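Local coordinates for beta-lactamase/D-alanine Carboxypeptidase (Yersinia pestis, PDB 3RJU), which probably acts as a serine hydrolase that cleaves beta-lactams or D-alanine-terminated peptides, at residues Ser69-Asp77 / Pro251-Gln259; Pro152-Ser160 / Asp267-Asp275. One frame throughout, in Å; residues are numbered along the deposited sequence.

Contact 1: Ser69-Asp77 / Pro251-Gln259; sequences SEIMVKLAD and PKRSAKREQ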
# COMPACT_ATOMS: atom_id res chain seq x y z
N SER A 69 -6.17 -0.88 -5.69
CA SER A 69 -7.57 -0.53 -5.44
C SER A 69 -7.99 0.78 -6.11
O SER A 69 -9.12 0.91 -6.59
CB SER A 69 -7.89 -0.54 -3.94
OG SER A 69 -8.04 -1.88 -3.51
N GLU A 70 -7.07 1.75 -6.15
CA GLU A 70 -7.34 3.00 -6.86
C GLU A 70 -7.67 2.73 -8.33
O GLU A 70 -8.65 3.25 -8.87
CB GLU A 70 -6.13 3.95 -6.80
CG GLU A 70 -6.33 5.19 -7.70
CD GLU A 70 -5.29 6.27 -7.54
OE1 GLU A 70 -4.28 6.02 -6.92
OE2 GLU A 70 -5.49 7.39 -8.09
N ILE A 71 -6.84 1.92 -8.98
CA ILE A 71 -7.08 1.55 -10.37
C ILE A 71 -8.40 0.81 -10.54
O ILE A 71 -9.16 1.10 -11.48
CB ILE A 71 -5.89 0.76 -10.94
CG1 ILE A 71 -4.67 1.69 -11.04
CG2 ILE A 71 -6.22 0.14 -12.32
CD1 ILE A 71 -3.37 0.99 -11.34
N MSE A 72 -8.71 -0.12 -9.64
CA MSE A 72 -10.00 -0.81 -9.70
C MSE A 72 -11.15 0.20 -9.61
O MSE A 72 -12.10 0.14 -10.39
CB MSE A 72 -10.12 -1.84 -8.58
CG MSE A 72 -11.44 -2.60 -8.61
SE MSE A 72 -11.65 -3.75 -7.04
CE MSE A 72 -11.63 -2.35 -5.68
N VAL A 73 -11.07 1.12 -8.66
CA VAL A 73 -12.14 2.11 -8.49
C VAL A 73 -12.26 3.01 -9.73
O VAL A 73 -13.38 3.31 -10.19
CB VAL A 73 -11.89 2.93 -7.20
CG1 VAL A 73 -12.74 4.20 -7.17
CG2 VAL A 73 -12.15 2.06 -5.98
N LYS A 74 -11.14 3.43 -10.29
CA LYS A 74 -11.19 4.25 -11.49
C LYS A 74 -11.77 3.49 -12.68
O LYS A 74 -12.64 4.02 -13.40
CB LYS A 74 -9.82 4.85 -11.81
CG LYS A 74 -9.45 5.93 -10.80
CD LYS A 74 -8.07 6.46 -11.02
CE LYS A 74 -7.92 7.81 -10.33
NZ LYS A 74 -6.54 8.29 -10.49
N LEU A 75 -11.36 2.23 -12.86
CA LEU A 75 -11.92 1.42 -13.95
C LEU A 75 -13.42 1.14 -13.74
O LEU A 75 -14.17 1.04 -14.71
CB LEU A 75 -11.15 0.10 -14.11
CG LEU A 75 -9.73 0.23 -14.68
CD1 LEU A 75 -9.07 -1.15 -14.72
CD2 LEU A 75 -9.74 0.87 -16.05
N ALA A 76 -13.84 1.03 -12.49
CA ALA A 76 -15.26 0.84 -12.20
C ALA A 76 -16.04 2.10 -12.58
O ALA A 76 -17.12 2.01 -13.17
CB ALA A 76 -15.49 0.50 -10.73
N ASP A 77 -15.50 3.27 -12.26
CA ASP A 77 -16.16 4.50 -12.67
C ASP A 77 -16.25 4.62 -14.20
O ASP A 77 -17.23 5.16 -14.73
CB ASP A 77 -15.45 5.72 -12.09
CG ASP A 77 -16.18 7.01 -12.39
OD1 ASP A 77 -17.30 7.20 -11.87
OD2 ASP A 77 -15.63 7.83 -13.16
N PRO A 251 -9.84 17.34 -2.92
CA PRO A 251 -9.42 15.96 -3.18
C PRO A 251 -9.85 15.49 -4.56
O PRO A 251 -10.84 15.99 -5.12
CB PRO A 251 -10.14 15.16 -2.10
CG PRO A 251 -10.42 16.17 -1.02
CD PRO A 251 -10.71 17.44 -1.73
N LYS A 252 -9.13 14.50 -5.09
CA LYS A 252 -9.48 13.91 -6.38
C LYS A 252 -10.91 13.35 -6.34
O LYS A 252 -11.41 12.96 -5.28
CB LYS A 252 -8.49 12.81 -6.78
CG LYS A 252 -8.40 11.67 -5.76
CD LYS A 252 -7.39 10.59 -6.17
CE LYS A 252 -7.20 9.53 -5.09
NZ LYS A 252 -6.23 8.49 -5.51
N ARG A 253 -11.53 13.31 -7.51
CA ARG A 253 -12.92 12.89 -7.65
C ARG A 253 -13.20 11.53 -7.01
O ARG A 253 -14.24 11.33 -6.38
CB ARG A 253 -13.31 12.88 -9.14
CG ARG A 253 -14.74 12.44 -9.39
CD ARG A 253 -15.17 12.79 -10.81
NE ARG A 253 -14.52 11.96 -11.82
CZ ARG A 253 -14.97 10.75 -12.17
NH1 ARG A 253 -16.07 10.27 -11.62
NH2 ARG A 253 -14.33 10.05 -13.10
N SER A 254 -12.28 10.59 -7.17
CA SER A 254 -12.49 9.23 -6.68
C SER A 254 -12.01 8.98 -5.25
O SER A 254 -12.04 7.83 -4.80
CB SER A 254 -11.77 8.22 -7.58
OG SER A 254 -10.37 8.47 -7.58
N ALA A 255 -11.55 10.02 -4.53
CA ALA A 255 -10.94 9.79 -3.21
C ALA A 255 -11.89 9.10 -2.24
O ALA A 255 -11.51 8.16 -1.54
CB ALA A 255 -10.43 11.08 -2.59
N LYS A 256 -13.13 9.58 -2.20
CA LYS A 256 -14.11 9.00 -1.27
C LYS A 256 -14.46 7.56 -1.63
O LYS A 256 -14.60 6.72 -0.75
CB LYS A 256 -15.35 9.87 -1.13
CG LYS A 256 -15.09 11.06 -0.23
CD LYS A 256 -16.29 11.99 -0.12
CE LYS A 256 -16.01 13.09 0.89
NZ LYS A 256 -17.04 14.17 0.86
N ARG A 257 -14.59 7.28 -2.93
CA ARG A 257 -14.87 5.90 -3.34
C ARG A 257 -13.68 5.02 -3.00
O ARG A 257 -13.83 3.87 -2.58
CB ARG A 257 -15.21 5.83 -4.83
CG ARG A 257 -16.65 6.24 -5.13
CD ARG A 257 -16.94 6.18 -6.63
NE ARG A 257 -16.56 7.42 -7.29
CZ ARG A 257 -15.61 7.55 -8.21
NH1 ARG A 257 -14.88 6.49 -8.59
NH2 ARG A 257 -15.38 8.75 -8.73
N GLU A 258 -12.47 5.54 -3.17
CA GLU A 258 -11.29 4.73 -2.88
C GLU A 258 -11.20 4.37 -1.42
O GLU A 258 -10.67 3.32 -1.08
CB GLU A 258 -10.02 5.45 -3.29
CG GLU A 258 -9.81 5.47 -4.81
CD GLU A 258 -8.61 6.28 -5.21
OE1 GLU A 258 -7.55 6.17 -4.55
OE2 GLU A 258 -8.71 7.05 -6.19
N GLN A 259 -11.72 5.24 -0.56
CA GLN A 259 -11.62 5.06 0.90
C GLN A 259 -12.91 4.55 1.53
O GLN A 259 -13.04 4.52 2.76
CB GLN A 259 -11.14 6.36 1.56
CG GLN A 259 -9.73 6.69 1.13
CD GLN A 259 -9.10 7.80 1.94
OE1 GLN A 259 -9.73 8.82 2.23
NE2 GLN A 259 -7.83 7.61 2.32
O HOH W 1 -15.75 3.50 -8.62

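Contact 2: Pro152-Ser160 / Asp267-Asp275; sequences PPGVKAAYS and DLVSLKGMD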
# COMPACT_ATOMS: atom_id res chain seq x y z
N PRO A 152 -16.16 -19.66 2.32
CA PRO A 152 -16.95 -18.75 1.47
C PRO A 152 -16.39 -17.33 1.49
O PRO A 152 -15.77 -16.92 2.47
CB PRO A 152 -18.34 -18.77 2.10
CG PRO A 152 -18.17 -19.35 3.46
CD PRO A 152 -16.91 -20.15 3.49
N PRO A 153 -16.64 -16.57 0.43
CA PRO A 153 -16.13 -15.19 0.40
C PRO A 153 -16.90 -14.25 1.34
O PRO A 153 -18.08 -14.47 1.64
CB PRO A 153 -16.31 -14.79 -1.07
CG PRO A 153 -17.54 -15.59 -1.51
CD PRO A 153 -17.47 -16.90 -0.74
N GLY A 154 -16.23 -13.21 1.82
CA GLY A 154 -16.87 -12.23 2.67
C GLY A 154 -17.13 -12.68 4.10
O GLY A 154 -17.93 -12.07 4.82
N VAL A 155 -16.45 -13.75 4.52
CA VAL A 155 -16.67 -14.33 5.84
C VAL A 155 -15.48 -14.13 6.77
O VAL A 155 -15.66 -13.83 7.95
CB VAL A 155 -17.02 -15.82 5.71
CG1 VAL A 155 -17.00 -16.54 7.07
CG2 VAL A 155 -18.40 -15.96 5.07
N LYS A 156 -14.28 -14.31 6.23
CA LYS A 156 -13.05 -14.12 6.99
C LYS A 156 -12.12 -13.16 6.24
O LYS A 156 -12.01 -13.23 5.01
CB LYS A 156 -12.32 -15.45 7.19
CG LYS A 156 -13.03 -16.45 8.09
CD LYS A 156 -12.22 -17.72 8.25
CE LYS A 156 -12.97 -18.75 9.08
NZ LYS A 156 -12.09 -19.94 9.31
N ALA A 157 -11.47 -12.26 6.97
CA ALA A 157 -10.38 -11.49 6.38
C ALA A 157 -9.09 -12.24 6.65
O ALA A 157 -8.84 -12.64 7.78
CB ALA A 157 -10.30 -10.10 6.97
N ALA A 158 -8.27 -12.39 5.62
CA ALA A 158 -6.95 -12.97 5.78
C ALA A 158 -6.09 -12.26 4.78
O ALA A 158 -6.24 -12.44 3.57
CB ALA A 158 -6.96 -14.46 5.52
N TYR A 159 -5.20 -11.41 5.28
CA TYR A 159 -4.39 -10.54 4.44
C TYR A 159 -3.71 -11.38 3.37
O TYR A 159 -3.10 -12.42 3.67
CB TYR A 159 -3.33 -9.89 5.30
CG TYR A 159 -2.51 -8.85 4.60
CD1 TYR A 159 -2.99 -7.54 4.47
CD2 TYR A 159 -1.25 -9.15 4.09
CE1 TYR A 159 -2.24 -6.55 3.86
CE2 TYR A 159 -0.49 -8.17 3.46
CZ TYR A 159 -0.98 -6.86 3.36
OH TYR A 159 -0.22 -5.88 2.77
N SER A 160 -3.79 -10.92 2.13
CA SER A 160 -3.25 -11.69 1.01
C SER A 160 -2.52 -10.83 -0.02
O SER A 160 -3.03 -9.79 -0.47
CB SER A 160 -4.35 -12.53 0.34
OG SER A 160 -3.83 -13.22 -0.78
N ASP A 267 -18.48 -7.53 11.32
CA ASP A 267 -19.22 -8.13 10.20
C ASP A 267 -18.52 -9.39 9.71
O ASP A 267 -19.04 -10.08 8.82
CB ASP A 267 -19.26 -7.20 8.97
CG ASP A 267 -20.07 -5.93 9.16
OD1 ASP A 267 -21.01 -5.90 9.99
OD2 ASP A 267 -19.75 -4.94 8.42
N LEU A 268 -17.31 -9.66 10.22
CA LEU A 268 -16.51 -10.83 9.82
C LEU A 268 -16.37 -11.84 10.95
O LEU A 268 -16.35 -11.48 12.13
CB LEU A 268 -15.10 -10.39 9.39
CG LEU A 268 -15.11 -9.51 8.15
CD1 LEU A 268 -13.77 -8.79 8.03
CD2 LEU A 268 -15.40 -10.35 6.91
N VAL A 269 -16.27 -13.11 10.58
CA VAL A 269 -16.09 -14.16 11.57
C VAL A 269 -14.71 -14.07 12.24
O VAL A 269 -14.58 -14.24 13.46
CB VAL A 269 -16.32 -15.54 10.93
CG1 VAL A 269 -15.76 -16.69 11.81
CG2 VAL A 269 -17.80 -15.71 10.66
N SER A 270 -13.69 -13.80 11.45
CA SER A 270 -12.33 -13.60 11.97
C SER A 270 -11.52 -12.71 11.04
O SER A 270 -11.85 -12.54 9.87
CB SER A 270 -11.60 -14.93 12.16
OG SER A 270 -11.48 -15.61 10.93
N LEU A 271 -10.45 -12.15 11.59
CA LEU A 271 -9.51 -11.35 10.80
C LEU A 271 -8.09 -11.77 11.11
O LEU A 271 -7.69 -11.89 12.28
CB LEU A 271 -9.65 -9.85 11.12
CG LEU A 271 -10.99 -9.20 10.77
CD1 LEU A 271 -12.03 -9.45 11.88
CD2 LEU A 271 -10.79 -7.70 10.55
N LYS A 272 -7.32 -11.98 10.06
CA LYS A 272 -5.93 -12.37 10.23
C LYS A 272 -5.05 -11.43 9.43
O LYS A 272 -5.32 -11.18 8.25
CB LYS A 272 -5.70 -13.80 9.72
CG LYS A 272 -4.23 -14.22 9.82
CD LYS A 272 -3.97 -15.57 9.18
CE LYS A 272 -2.55 -16.00 9.48
NZ LYS A 272 -2.32 -17.41 9.14
N GLY A 273 -4.00 -10.92 10.06
CA GLY A 273 -3.04 -10.13 9.33
C GLY A 273 -3.42 -8.67 9.12
O GLY A 273 -2.73 -7.98 8.37
N MSE A 274 -4.48 -8.21 9.78
CA MSE A 274 -5.01 -6.86 9.52
C MSE A 274 -4.63 -5.83 10.57
O MSE A 274 -4.90 -4.65 10.38
CB MSE A 274 -6.55 -6.88 9.44
CG MSE A 274 -7.14 -7.85 8.40
SE MSE A 274 -6.33 -7.77 6.62
CE MSE A 274 -6.51 -5.83 6.27
N ASP A 275 -4.01 -6.28 11.66
CA ASP A 275 -3.87 -5.43 12.84
C ASP A 275 -2.44 -4.94 13.11
O ASP A 275 -2.06 -4.64 14.25
CB ASP A 275 -4.41 -6.16 14.06
CG ASP A 275 -5.87 -6.58 13.88
OD1 ASP A 275 -6.67 -5.78 13.34
OD2 ASP A 275 -6.21 -7.72 14.28
O HOH W 2 -19.15 -12.49 7.41
O HOH W 3 -10.83 -18.31 11.71
O HOH W 4 -9.26 -14.99 9.28

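Contact 1: Ser69-Asp77 / Pro251-Gln259
D77 and R253 form a salt bridge, meeting from opposite directions with two nitrogens converging on one oxygen: D77 OD2 is 2.6 Å from R253 NH2 and 2.9 Å from R253 NH1. The oxygen lies in the guanidinium plane, but both nitrogens reach it from one face of the carboxylate, and the two planes are 52° apart. R257 completes this salt-bridge network by stacking its guanidinium at 19° to the carboxylate; the long 4.0 Å pair R257 NH2 to D77 OD1 is charge attraction with no N-H aimed at the oxygen. R257 NH1 donates to a water that bonds V73 O.

V73 separates this network from another, of E70, K74, K252 and E258. With CG1 anti to the backbone N (chi1 165°), V73 sets that methyl 3.4 Å from R257 NH1 and against E258 CG. K252 NZ takes the syn lone pair of E258 OE1 at 2.8 Å and makes a weak bond to E70 OE2. K74 NZ also bonds E70 OE2, and S254 OG donates to E258 OE2 at 2.6 Å. The 3.8 Å approach of E70 OE2 to E258 OE2 is thus probably offset by the lysines.

Together they join the C-terminal part of helix 64-77 to the type I turn K252-A255 and helix 255-258. E70 OE1 accepts from W239 NE1, K74 NZ reaches K186 O of helix 179-191, and I71, M72 and L75 pack on helix 162-175.

Contact 2: Pro152-Ser160 / Asp267-Asp275
The carbonyl oxygen A157 O accepts two hydrogen bonds, one from K272 N at 2.8 Å, 38° above the carbonyl plane, and one from a water that also bonds S270 OG. A CA-H...O contact from L271 CA to A157 O at 3.4 Å adds to them. The backbone bonds, with A157 N to S270 O, define a short parallel pairing: strands 156-158 and 270-272 run only 4° from parallel. Two further backbone bonds extend it: V269 N meets V155 O at 2.8 Å, nearly in line with the C=O, and Y159 N bonds K272 O at 3.0 Å.

On one face of the pair, the extended chain of K156 passes over the hydroxyl of S270, with K156 CG 3.3 Å from S270 OG. A water joins K156 NZ to that same hydroxyl. The other face is apolar. A157 CB touches L268 CD1 at 3.9 Å and also meets L271 CG and M274 CG.

Past the strand, CG of Y159 lies anti to the backbone N (chi1 -173°), and the ring extends toward S62, K65 and K302. SE of selenomethionine M274 sits at the ring edge, in its plane, 5.3 Å from the ring centroid and 4.0 Å from Y159 CD1: a Met-aromatic contact. Y159 OH bonds K65 NZ and K302 NZ, with weak bonds to S62 OG and to a citrate, probably from the crystallisation liquor. This arrangement is consistent with the SxxK and (S/Y)xN active-site elements of serine beta-lactamases and penicillin-binding proteins.

H114 stacks on the Y159 ring and also bonds S160 N. S160 OG caps A163 N, leading into helix 162-175, while A157, L268, L271 and M274 all rest on L283 of strand 282-284, in the large antiparallel sheet.

In the fold
From the N terminus, the chain first passes through helix 64-77, whose residues 69-77 pair with a segment beginning 174 residues after D77. Strand 156-158 comes next, still inside that excursion. Contact 1 then closes at 251-259, and contact 2 closes soon after at 267-275, so the two closures cross. Both returning segments flank strand 261-264, an outermost strand of the large antiparallel sheet. Contact 1 ties the flank of a helix in the helical region to the turn and short helix before that strand; contact 2 pairs the chain after it with strand 156-158. Their centres are 23 Å apart and their nearest atoms about 10 Å apart, without touching.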